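PDB 5OHU: soluble lytic murein transglycosylase from Pseudomonas aeruginosa, which cleaves the glycan strands of bacterial peptidoglycan as a lytic transglycosylase, turning the polymer over both exolytically and endolytically. Local coordinates for residues Gly567-Ala572 with Trp634-Phe639; Arg344-Arg349 with Phe595-Glu600; Glu69-Leu74 with Gly96-Arg101. One frame throughout, in Å; residues are numbered along the deposited sequence.

Contact 1: residues Gly567-Ala572 with Trp634-Phe639; sequences GNRVLA and WHERYF
Glu636 reaches over to Asn568 and Arg569 where helix 569-578 of the lysozyme-like transglycosylase domain begins. Its CB lies 4.1 Å from Asn568 ND2. CG, anti to the carbonyl carbon (chi1 -60°), packs against Asn568 CG and also lies above one face of the His635 ring, displaced toward its rim. Beyond CG the chain runs extended and delivers the carboxylate to Arg569. There Glu636 OE1 takes two bonds: Arg569 N meets it from above the carboxylate plane at 2.9 Å, and Arg569 NE comes to its syn lone pair at 2.8 Å. Arg569 NH2 binds the syn lone pair of Glu636 OE2, also at 2.9 Å, which makes a side-on, nearly coplanar salt bridge; OE2 further accepts from Asp633 N. A carboxylate suits this buried spot because it satisfies a first-turn helix N-H and a guanidinium together. Asn568 is the N-cap: its OD1 accepts from Leu571 N and, weakly, from Val570 N. Gly567 has the positive phi that glycine tolerates easily. His635 NE2 donates to Gly567 O almost straight (2.9 Å, 171°), from above the carbonyl plane, with the oxygen in the imidazole plane. Phe639 meets the helix start with its ring. Leu571 CD2 makes an off-centre CH-pi contact with it, and the Asn568 amide stands nearly upright to it, ND2 lying 3.2 Å from Phe639 CD2.

Contact 2: residues Arg344-Arg349 with Phe595-Glu600; sequences RYWQAR and FDVWIE
Trp346 pushes the rim of its indole against the helix 595-600, with CZ2 lying 3.3 Å from Asp596 O and CH2 3.7 Å from Val597 CG2. At the five-membered end its NE1 donates to Glu600 OE1 (2.8 Å, 157°); the oxygen sits near the ring plane, while the donor stands above the plane of the carboxylate. The large indole fills the space between the segments, whose axes approach to 12.6 Å. Tyr345 covers the centre of one indole face with CE2, and its OH donates to the anti lone pair of Asp596 OD2 at 2.7 Å. Asp596 has CG between its backbone N and carbonyl carbon (chi1 56°), which turns CG toward Tyr345. Arg349 NE and Asp596 OD2 form only a long salt bridge, 3.7 Å; a water also joins them, 2.8 Å from Arg349 NE and 2.9 Å from Asp596 OD1. Arg382 also pairs with Asp596 OD2 and Arg315 with Glu600 OE2, while Tyr375 OH hydrogen-bonds Glu600 OE1. The segments' N-to-C directions are 139° apart, nearer antiparallel. Helix 341-354 thus packs on the catalytic-domain helix 595-600, with helix 374-383 beside both through Leu378 and helix 605-624 against Ile599 and Glu600.

Contact 3: residues Glu69-Leu74 with Gly96-Arg101; sequences ELTHRL and GWLKLR
Leu74 and Leu98 both hold CG anti to the backbone N, and chi2 (74° and 54°) then sets each CD1 so that the two side chains meet obliquely, CD1 of Leu74 lying 3.8 Å from CD1 of Leu98. Arg101 has CG anti to its carbonyl carbon instead (chi1 -85°) and then runs extended from CG to NE, which carries the guanidinium past Leu74 toward Thr71. The other branch of Leu74, CD2, rests 3.7 Å from Arg101 CB at the root of that side chain. The arginine therefore serves twice, with an aliphatic base for leucine to lean on and a polar end for the more exposed margin. That end touches Thr71 by packing, with Thr71 CG2 3.7 Å from Arg101 NH1, and through a water. The water donates to Thr71 OG1 at 3.0 Å and accepts from Arg101 NH1 at 2.9 Å. Threonine fits this border well: its methyl faces the arginine, while its hydroxyl binds the water and also Tyr67 O, one turn earlier in its own helix. Deeper in, Leu70 CD2 approaches Leu98 CD2 at 4.2 Å, so Leu98 is met by two leucines. No direct hydrogen bond crosses, and the contact is mainly leucine packing with a water-bridged edge. Such helix-helix packing in the N-terminal, all-helical part is consistent with the alpha-superhelix of Slt70-like enzymes. Helix 62-72 and helix 95-108 pack here with helix 79-88 between them in sequence; its Phe85 touches both Leu70 and Leu98, while Tyr67 of helix 62-72 reaches Leu98 and Trp97.

Overall arrangement
From the N terminus, contact 3 comes first and closes a short loop, joining helix 62-72 to helix 95-108 with helix 79-88 in the intervening chain. Much later the chain opens contact 2 at 344-349 and then contact 1 at 567-572; contact 2 closes at 595-600 and contact 1 at 634-639, so these two cross. They also touch: Phe595 N probably bonds to Arg637 O at 2.9 Å, and Trp598 packs against Phe639. Together they tie helix 341-354 and the chain's last residues to helices 569-578 and 595-600. Contact 3 lies on the opposite side of the chain's centre, its own centre about 56 Å from that of contact 1 and 54 Å from that of contact 2.

Contact 1: residues Gly567-Ala572 with Trp634-Phe639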
loop_
_atom_site.group_PDB
_atom_site.type_symbol
_atom_site.label_atom_id
_atom_site.label_comp_id
_atom_site.label_asym_id
_atom_site.label_seq_id
_atom_site.Cartn_x
_atom_site.Cartn_y
_atom_site.Cartn_z
ATOM N N GLY A 567 21.093 21.735 0.674
ATOM C CA GLY A 567 21.214 21.193 2.011
ATOM C C GLY A 567 19.923 21.151 2.787
ATOM O O GLY A 567 19.953 21.088 4.019
ATOM N N ASN A 568 18.783 21.201 2.097
ATOM C CA ASN A 568 17.476 21.200 2.740
ATOM C C ASN A 568 16.974 19.754 2.783
ATOM O O ASN A 568 16.723 19.155 1.736
ATOM C CB ASN A 568 16.514 22.114 1.975
ATOM C CG ASN A 568 15.110 22.152 2.582
ATOM O OD1 ASN A 568 14.552 21.125 2.973
ATOM N ND2 ASN A 568 14.506 23.338 2.596
ATOM N N ARG A 569 16.801 19.218 3.994
ATOM C CA ARG A 569 16.456 17.808 4.181
ATOM C C ARG A 569 15.025 17.515 3.753
ATOM O O ARG A 569 14.723 16.390 3.333
ATOM C CB ARG A 569 16.647 17.403 5.653
ATOM C CG ARG A 569 18.091 17.208 6.158
ATOM C CD ARG A 569 18.056 17.082 7.696
ATOM N NE ARG A 569 16.991 17.926 8.260
ATOM C CZ ARG A 569 16.092 17.519 9.142
ATOM N NH1 ARG A 569 16.080 16.244 9.527
ATOM N NH2 ARG A 569 15.170 18.377 9.571
ATOM N N VAL A 570 14.126 18.489 3.887
ATOM C CA VAL A 570 12.749 18.300 3.435
ATOM C C VAL A 570 12.710 18.029 1.935
ATOM O O VAL A 570 12.094 17.061 1.470
ATOM C CB VAL A 570 11.888 19.522 3.788
ATOM C CG1 VAL A 570 10.443 19.271 3.369
ATOM C CG2 VAL A 570 11.973 19.835 5.281
ATOM N N LEU A 571 13.343 18.900 1.154
ATOM C CA LEU A 571 13.352 18.717 -0.289
ATOM C C LEU A 571 14.159 17.484 -0.683
ATOM O O LEU A 571 13.734 16.695 -1.537
ATOM C CB LEU A 571 13.921 19.964 -0.953
ATOM C CG LEU A 571 13.155 21.241 -0.616
ATOM C CD1 LEU A 571 13.911 22.466 -1.154
ATOM C CD2 LEU A 571 11.752 21.166 -1.211
ATOM N N ALA A 572 15.336 17.308 -0.075
ATOM C CA ALA A 572 16.182 16.177 -0.441
ATOM C C ALA A 572 15.501 14.846 -0.115
ATOM O O ALA A 572 15.617 13.883 -0.879
ATOM C CB ALA A 572 17.534 16.279 0.260
ATOM N N TRP A 634 16.446 25.638 11.148
ATOM C CA TRP A 634 16.190 27.047 10.834
ATOM C C TRP A 634 16.229 27.294 9.342
ATOM O O TRP A 634 15.347 27.963 8.795
ATOM C CB TRP A 634 17.224 27.958 11.498
ATOM C CG TRP A 634 17.254 27.885 12.957
ATOM C CD1 TRP A 634 18.313 27.510 13.739
ATOM C CD2 TRP A 634 16.190 28.223 13.848
ATOM N NE1 TRP A 634 17.967 27.560 15.059
ATOM C CE2 TRP A 634 16.671 28.004 15.162
ATOM C CE3 TRP A 634 14.871 28.675 13.663
ATOM C CZ2 TRP A 634 15.881 28.224 16.298
ATOM C CZ3 TRP A 634 14.072 28.898 14.791
ATOM C CH2 TRP A 634 14.587 28.671 16.099
ATOM N N HIS A 635 17.236 26.759 8.657
ATOM C CA HIS A 635 17.353 27.093 7.246
ATOM C C HIS A 635 16.345 26.368 6.373
ATOM O O HIS A 635 16.287 26.651 5.177
ATOM C CB HIS A 635 18.758 26.808 6.727
ATOM C CG HIS A 635 19.076 25.354 6.583
ATOM N ND1 HIS A 635 19.504 24.573 7.640
ATOM C CD2 HIS A 635 19.077 24.546 5.493
ATOM C CE1 HIS A 635 19.743 23.344 7.209
ATOM N NE2 HIS A 635 19.493 23.302 5.911
ATOM N N GLU A 636 15.558 25.451 6.937
ATOM C CA GLU A 636 14.574 24.682 6.185
ATOM C C GLU A 636 13.152 25.227 6.300
ATOM O O GLU A 636 12.278 24.786 5.549
ATOM C CB GLU A 636 14.597 23.220 6.661
ATOM C CG GLU A 636 15.935 22.524 6.473
ATOM C CD GLU A 636 16.006 21.159 7.167
ATOM O OE1 GLU A 636 16.813 20.312 6.714
ATOM O OE2 GLU A 636 15.260 20.955 8.168
ATOM N N ARG A 637 12.898 26.180 7.203
ATOM C CA ARG A 637 11.519 26.549 7.514
ATOM C C ARG A 637 10.817 27.267 6.357
ATOM O O ARG A 637 9.585 27.242 6.286
ATOM C CB ARG A 637 11.493 27.397 8.787
ATOM C CG ARG A 637 12.243 26.728 9.930
ATOM C CD ARG A 637 12.079 27.434 11.263
ATOM N NE ARG A 637 10.718 27.311 11.738
ATOM C CZ ARG A 637 10.319 26.476 12.698
ATOM N NH1 ARG A 637 11.187 25.686 13.307
ATOM N NH2 ARG A 637 9.042 26.439 13.041
ATOM N N TYR A 638 11.568 27.931 5.470
ATOM C CA TYR A 638 11.028 28.543 4.260
ATOM C C TYR A 638 11.934 28.210 3.087
ATOM O O TYR A 638 13.147 28.051 3.253
ATOM C CB TYR A 638 10.947 30.075 4.314
ATOM C CG TYR A 638 9.970 30.653 5.282
ATOM C CD1 TYR A 638 8.629 30.712 4.970
ATOM C CD2 TYR A 638 10.393 31.174 6.504
ATOM C CE1 TYR A 638 7.716 31.241 5.860
ATOM C CE2 TYR A 638 9.492 31.710 7.389
ATOM C CZ TYR A 638 8.146 31.747 7.051
ATOM O OH TYR A 638 7.217 32.275 7.917
ATOM N N PHE A 639 11.337 28.137 1.901
ATOM C CA PHE A 639 12.102 27.968 0.674
ATOM C C PHE A 639 11.260 28.395 -0.523
ATOM O O PHE A 639 10.023 28.360 -0.484
ATOM C CB PHE A 639 12.612 26.530 0.498
ATOM C CG PHE A 639 11.649 25.459 0.939
ATOM C CD1 PHE A 639 10.686 24.974 0.075
ATOM C CD2 PHE A 639 11.748 24.902 2.205
ATOM C CE1 PHE A 639 9.829 23.974 0.466
ATOM C CE2 PHE A 639 10.893 23.904 2.602
ATOM C CZ PHE A 639 9.930 23.437 1.729
#

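Contact 2: residues Arg344-Arg349 with Phe595-Glu600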
loop_
_atom_site.group_PDB
_atom_site.type_symbol
_atom_site.label_atom_id
_atom_site.label_comp_id
_atom_site.label_asym_id
_atom_site.label_seq_id
_atom_site.Cartn_x
_atom_site.Cartn_y
_atom_site.Cartn_z
ATOM N N ARG A 344 -6.287 18.234 13.184
ATOM C CA ARG A 344 -6.152 18.980 14.434
ATOM C C ARG A 344 -4.999 19.964 14.325
ATOM O O ARG A 344 -5.112 21.125 14.747
ATOM C CB ARG A 344 -5.946 18.030 15.618
ATOM C CG ARG A 344 -7.218 17.301 16.063
ATOM C CD ARG A 344 -7.004 16.505 17.340
ATOM N NE ARG A 344 -6.427 15.207 17.006
ATOM C CZ ARG A 344 -5.561 14.531 17.757
ATOM N NH1 ARG A 344 -5.162 15.024 18.922
ATOM N NH2 ARG A 344 -5.112 13.353 17.331
ATOM N N TYR A 345 -3.888 19.534 13.722
ATOM C CA TYR A 345 -2.790 20.469 13.530
ATOM C C TYR A 345 -3.205 21.618 12.625
ATOM O O TYR A 345 -2.965 22.785 12.949
ATOM C CB TYR A 345 -1.544 19.777 12.959
ATOM C CG TYR A 345 -0.488 20.809 12.620
ATOM C CD1 TYR A 345 0.273 21.408 13.642
ATOM C CD2 TYR A 345 -0.284 21.222 11.299
ATOM C CE1 TYR A 345 1.213 22.382 13.364
ATOM C CE2 TYR A 345 0.663 22.189 10.999
ATOM C CZ TYR A 345 1.409 22.763 12.039
ATOM O OH TYR A 345 2.350 23.727 11.747
ATOM N N TRP A 346 -3.800 21.313 11.467
ATOM C CA TRP A 346 -4.065 22.394 10.524
ATOM C C TRP A 346 -5.189 23.310 10.997
ATOM O O TRP A 346 -5.177 24.499 10.664
ATOM C CB TRP A 346 -4.319 21.827 9.127
ATOM C CG TRP A 346 -2.992 21.478 8.463
ATOM C CD1 TRP A 346 -2.519 20.232 8.169
ATOM C CD2 TRP A 346 -1.948 22.398 8.093
ATOM N NE1 TRP A 346 -1.261 20.315 7.607
ATOM C CE2 TRP A 346 -0.883 21.633 7.560
ATOM C CE3 TRP A 346 -1.809 23.790 8.164
ATOM C CZ2 TRP A 346 0.306 22.221 7.094
ATOM C CZ3 TRP A 346 -0.626 24.382 7.692
ATOM C CH2 TRP A 346 0.407 23.600 7.163
ATOM N N GLN A 347 -6.109 22.822 11.830
ATOM C CA GLN A 347 -7.077 23.738 12.422
ATOM C C GLN A 347 -6.382 24.791 13.286
ATOM O O GLN A 347 -6.637 25.995 13.145
ATOM C CB GLN A 347 -8.115 22.977 13.240
ATOM C CG GLN A 347 -9.024 23.932 13.996
ATOM C CD GLN A 347 -10.234 23.232 14.590
ATOM O OE1 GLN A 347 -10.353 23.115 15.797
ATOM N NE2 GLN A 347 -11.128 22.749 13.732
ATOM N N ALA A 348 -5.503 24.349 14.190
ATOM C CA ALA A 348 -4.742 25.285 15.012
ATOM C C ALA A 348 -3.871 26.199 14.153
ATOM O O ALA A 348 -3.828 27.414 14.376
ATOM C CB ALA A 348 -3.878 24.516 16.014
ATOM N N ARG A 349 -3.196 25.639 13.142
ATOM C CA ARG A 349 -2.211 26.413 12.388
ATOM C C ARG A 349 -2.873 27.400 11.429
ATOM O O ARG A 349 -2.405 28.542 11.286
ATOM C CB ARG A 349 -1.250 25.473 11.634
ATOM C CG ARG A 349 -0.250 26.195 10.686
ATOM C CD ARG A 349 0.805 26.917 11.541
ATOM N NE ARG A 349 1.747 27.696 10.736
ATOM C CZ ARG A 349 2.459 28.740 11.167
ATOM N NH1 ARG A 349 2.343 29.172 12.410
ATOM N NH2 ARG A 349 3.281 29.362 10.341
ATOM N N PHE A 595 7.470 25.507 5.196
ATOM C CA PHE A 595 7.793 24.091 5.015
ATOM C C PHE A 595 6.599 23.173 5.312
ATOM O O PHE A 595 6.433 22.139 4.656
ATOM C CB PHE A 595 8.970 23.718 5.913
ATOM C CG PHE A 595 8.572 23.501 7.337
ATOM C CD1 PHE A 595 8.374 24.577 8.184
ATOM C CD2 PHE A 595 8.349 22.221 7.819
ATOM C CE1 PHE A 595 7.989 24.384 9.500
ATOM C CE2 PHE A 595 7.952 22.009 9.137
ATOM C CZ PHE A 595 7.774 23.091 9.983
ATOM N N ASP A 596 5.773 23.503 6.309
ATOM C CA ASP A 596 4.676 22.592 6.629
ATOM C C ASP A 596 3.565 22.655 5.576
ATOM O O ASP A 596 2.958 21.622 5.260
ATOM C CB ASP A 596 4.142 22.863 8.046
ATOM C CG ASP A 596 3.696 24.300 8.252
ATOM O OD1 ASP A 596 3.894 25.135 7.349
ATOM O OD2 ASP A 596 3.146 24.601 9.335
ATOM N N VAL A 597 3.315 23.832 4.992
ATOM C CA VAL A 597 2.393 23.915 3.864
ATOM C C VAL A 597 2.926 23.114 2.676
ATOM O O VAL A 597 2.185 22.369 2.019
ATOM C CB VAL A 597 2.137 25.386 3.477
ATOM C CG1 VAL A 597 1.316 25.457 2.158
ATOM C CG2 VAL A 597 1.410 26.130 4.584
ATOM N N TRP A 598 4.212 23.275 2.362
ATOM C CA TRP A 598 4.775 22.563 1.215
ATOM C C TRP A 598 4.633 21.060 1.379
ATOM O O TRP A 598 4.216 20.365 0.446
ATOM C CB TRP A 598 6.246 22.922 1.005
ATOM C CG TRP A 598 6.758 22.318 -0.290
ATOM C CD1 TRP A 598 6.600 22.832 -1.553
ATOM C CD2 TRP A 598 7.472 21.077 -0.452
ATOM N NE1 TRP A 598 7.182 21.993 -2.484
ATOM C CE2 TRP A 598 7.732 20.919 -1.830
ATOM C CE3 TRP A 598 7.944 20.106 0.436
ATOM C CZ2 TRP A 598 8.425 19.826 -2.336
ATOM C CZ3 TRP A 598 8.632 19.015 -0.072
ATOM C CH2 TRP A 598 8.859 18.883 -1.446
ATOM N N ILE A 599 4.961 20.539 2.565
ATOM C CA ILE A 599 4.840 19.104 2.804
ATOM C C ILE A 599 3.393 18.673 2.666
ATOM O O ILE A 599 3.085 17.666 2.016
ATOM C CB ILE A 599 5.394 18.728 4.190
ATOM C CG1 ILE A 599 6.923 18.771 4.186
ATOM C CG2 ILE A 599 4.981 17.305 4.530
ATOM C CD1 ILE A 599 7.498 19.121 5.549
ATOM N N GLU A 600 2.485 19.431 3.283
ATOM C CA GLU A 600 1.079 19.059 3.283
ATOM C C GLU A 600 0.506 19.022 1.874
ATOM O O GLU A 600 -0.432 18.258 1.606
ATOM C CB GLU A 600 0.268 20.040 4.128
ATOM C CG GLU A 600 -1.096 19.496 4.476
ATOM C CD GLU A 600 -0.997 18.148 5.159
ATOM O OE1 GLU A 600 -0.270 18.076 6.200
ATOM O OE2 GLU A 600 -1.587 17.167 4.625
HETATM O O HOH W 1 2.650 27.594 8.085
#

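Contact 3: residues Glu69-Leu74 with Gly96-Arg101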
loop_
_atom_site.group_PDB
_atom_site.type_symbol
_atom_site.label_atom_id
_atom_site.label_comp_id
_atom_site.label_asym_id
_atom_site.label_seq_id
_atom_site.Cartn_x
_atom_site.Cartn_y
_atom_site.Cartn_z
ATOM N N GLU A 69 3.887 -34.243 0.344
ATOM C CA GLU A 69 3.515 -35.600 -0.036
ATOM C C GLU A 69 2.037 -35.683 -0.393
ATOM O O GLU A 69 1.666 -36.284 -1.409
ATOM C CB GLU A 69 3.866 -36.554 1.098
ATOM C CG GLU A 69 4.086 -37.985 0.660
ATOM C CD GLU A 69 2.800 -38.774 0.579
ATOM O OE1 GLU A 69 1.798 -38.334 1.183
ATOM O OE2 GLU A 69 2.796 -39.832 -0.088
ATOM N N LEU A 70 1.180 -35.056 0.408
ATOM C CA LEU A 70 -0.244 -35.076 0.105
ATOM C C LEU A 70 -0.536 -34.351 -1.203
ATOM O O LEU A 70 -1.363 -34.804 -2.004
ATOM C CB LEU A 70 -1.033 -34.450 1.254
ATOM C CG LEU A 70 -2.554 -34.523 1.117
ATOM C CD1 LEU A 70 -2.975 -35.992 1.035
ATOM C CD2 LEU A 70 -3.244 -33.814 2.275
ATOM N N THR A 71 0.144 -33.228 -1.442
ATOM C CA THR A 71 -0.120 -32.447 -2.646
ATOM C C THR A 71 0.230 -33.251 -3.895
ATOM O O THR A 71 -0.516 -33.240 -4.885
ATOM C CB THR A 71 0.659 -31.137 -2.575
ATOM O OG1 THR A 71 0.119 -30.355 -1.511
ATOM C CG2 THR A 71 0.537 -30.333 -3.885
ATOM N N HIS A 72 1.324 -34.010 -3.836
ATOM C CA HIS A 72 1.749 -34.781 -4.998
ATOM C C HIS A 72 0.705 -35.819 -5.409
ATOM O O HIS A 72 0.466 -36.014 -6.602
ATOM C CB HIS A 72 3.091 -35.461 -4.734
ATOM C CG HIS A 72 3.554 -36.298 -5.882
ATOM N ND1 HIS A 72 3.767 -35.773 -7.139
ATOM C CD2 HIS A 72 3.793 -37.627 -5.981
ATOM C CE1 HIS A 72 4.143 -36.739 -7.958
ATOM N NE2 HIS A 72 4.167 -37.874 -7.280
ATOM N N ARG A 73 0.085 -36.511 -4.448
ATOM C CA ARG A 73 -0.896 -37.538 -4.776
ATOM C C ARG A 73 -2.317 -37.085 -4.476
ATOM O O ARG A 73 -3.198 -37.905 -4.201
ATOM C CB ARG A 73 -0.588 -38.848 -4.055
ATOM C CG ARG A 73 -0.431 -38.734 -2.587
ATOM C CD ARG A 73 -0.286 -40.125 -1.977
ATOM N NE ARG A 73 -0.107 -40.018 -0.537
ATOM C CZ ARG A 73 -1.106 -39.891 0.328
ATOM N NH1 ARG A 73 -2.365 -39.882 -0.103
ATOM N NH2 ARG A 73 -0.845 -39.781 1.623
ATOM N N LEU A 74 -2.557 -35.784 -4.569
ATOM C CA LEU A 74 -3.832 -35.246 -4.127
ATOM C C LEU A 74 -4.991 -35.776 -4.970
ATOM O O LEU A 74 -6.100 -35.968 -4.453
ATOM C CB LEU A 74 -3.763 -33.721 -4.152
ATOM C CG LEU A 74 -5.046 -32.977 -3.806
ATOM C CD1 LEU A 74 -5.247 -33.090 -2.309
ATOM C CD2 LEU A 74 -4.898 -31.528 -4.193
ATOM N N GLY A 96 -3.932 -22.580 1.928
ATOM C CA GLY A 96 -4.901 -22.143 0.937
ATOM C C GLY A 96 -4.656 -22.714 -0.452
ATOM O O GLY A 96 -5.608 -22.968 -1.201
ATOM N N TRP A 97 -3.391 -22.911 -0.828
ATOM C CA TRP A 97 -3.110 -23.532 -2.122
ATOM C C TRP A 97 -3.616 -24.964 -2.149
ATOM O O TRP A 97 -4.171 -25.416 -3.157
ATOM C CB TRP A 97 -1.607 -23.482 -2.426
ATOM C CG TRP A 97 -1.119 -22.081 -2.537
ATOM C CD1 TRP A 97 -0.309 -21.426 -1.653
ATOM C CD2 TRP A 97 -1.447 -21.133 -3.560
ATOM N NE1 TRP A 97 -0.094 -20.138 -2.073
ATOM C CE2 TRP A 97 -0.785 -19.928 -3.238
ATOM C CE3 TRP A 97 -2.222 -21.187 -4.722
ATOM C CZ2 TRP A 97 -0.877 -18.786 -4.037
ATOM C CZ3 TRP A 97 -2.311 -20.047 -5.519
ATOM C CH2 TRP A 97 -1.641 -18.865 -5.168
ATOM N N LEU A 98 -3.453 -25.683 -1.041
ATOM C CA LEU A 98 -4.002 -27.026 -0.958
ATOM C C LEU A 98 -5.520 -27.004 -1.085
ATOM O O LEU A 98 -6.104 -27.880 -1.735
ATOM C CB LEU A 98 -3.570 -27.694 0.350
ATOM C CG LEU A 98 -4.210 -29.051 0.693
ATOM C CD1 LEU A 98 -4.046 -30.054 -0.439
ATOM C CD2 LEU A 98 -3.666 -29.618 1.996
ATOM N N LYS A 99 -6.187 -26.015 -0.480
ATOM C CA LYS A 99 -7.646 -26.000 -0.575
ATOM C C LYS A 99 -8.090 -25.660 -1.984
ATOM O O LYS A 99 -9.056 -26.241 -2.495
ATOM C CB LYS A 99 -8.253 -25.010 0.417
ATOM C CG LYS A 99 -7.979 -25.342 1.886
ATOM C CD LYS A 99 -8.810 -24.436 2.820
ATOM C CE LYS A 99 -10.317 -24.741 2.711
ATOM N NZ LYS A 99 -11.152 -24.053 3.773
ATOM N N LEU A 100 -7.393 -24.719 -2.626
ATOM C CA LEU A 100 -7.700 -24.384 -4.010
ATOM C C LEU A 100 -7.651 -25.622 -4.896
ATOM O O LEU A 100 -8.610 -25.928 -5.620
ATOM C CB LEU A 100 -6.720 -23.325 -4.514
ATOM C CG LEU A 100 -6.801 -23.002 -5.997
ATOM C CD1 LEU A 100 -8.136 -22.383 -6.324
ATOM C CD2 LEU A 100 -5.642 -22.072 -6.401
ATOM N N ARG A 101 -6.548 -26.362 -4.820
ATOM C CA ARG A 101 -6.366 -27.546 -5.654
ATOM C C ARG A 101 -7.398 -28.625 -5.346
ATOM O O ARG A 101 -7.991 -29.212 -6.254
ATOM C CB ARG A 101 -4.966 -28.093 -5.441
ATOM C CG ARG A 101 -3.975 -27.430 -6.301
ATOM C CD ARG A 101 -2.631 -27.496 -5.681
ATOM N NE ARG A 101 -1.746 -26.607 -6.416
ATOM C CZ ARG A 101 -0.506 -26.330 -6.059
ATOM N NH1 ARG A 101 -0.020 -26.865 -4.953
ATOM N NH2 ARG A 101 0.212 -25.501 -6.803
HETATM O O HOH W 2 -1.077 -27.776 -2.446
#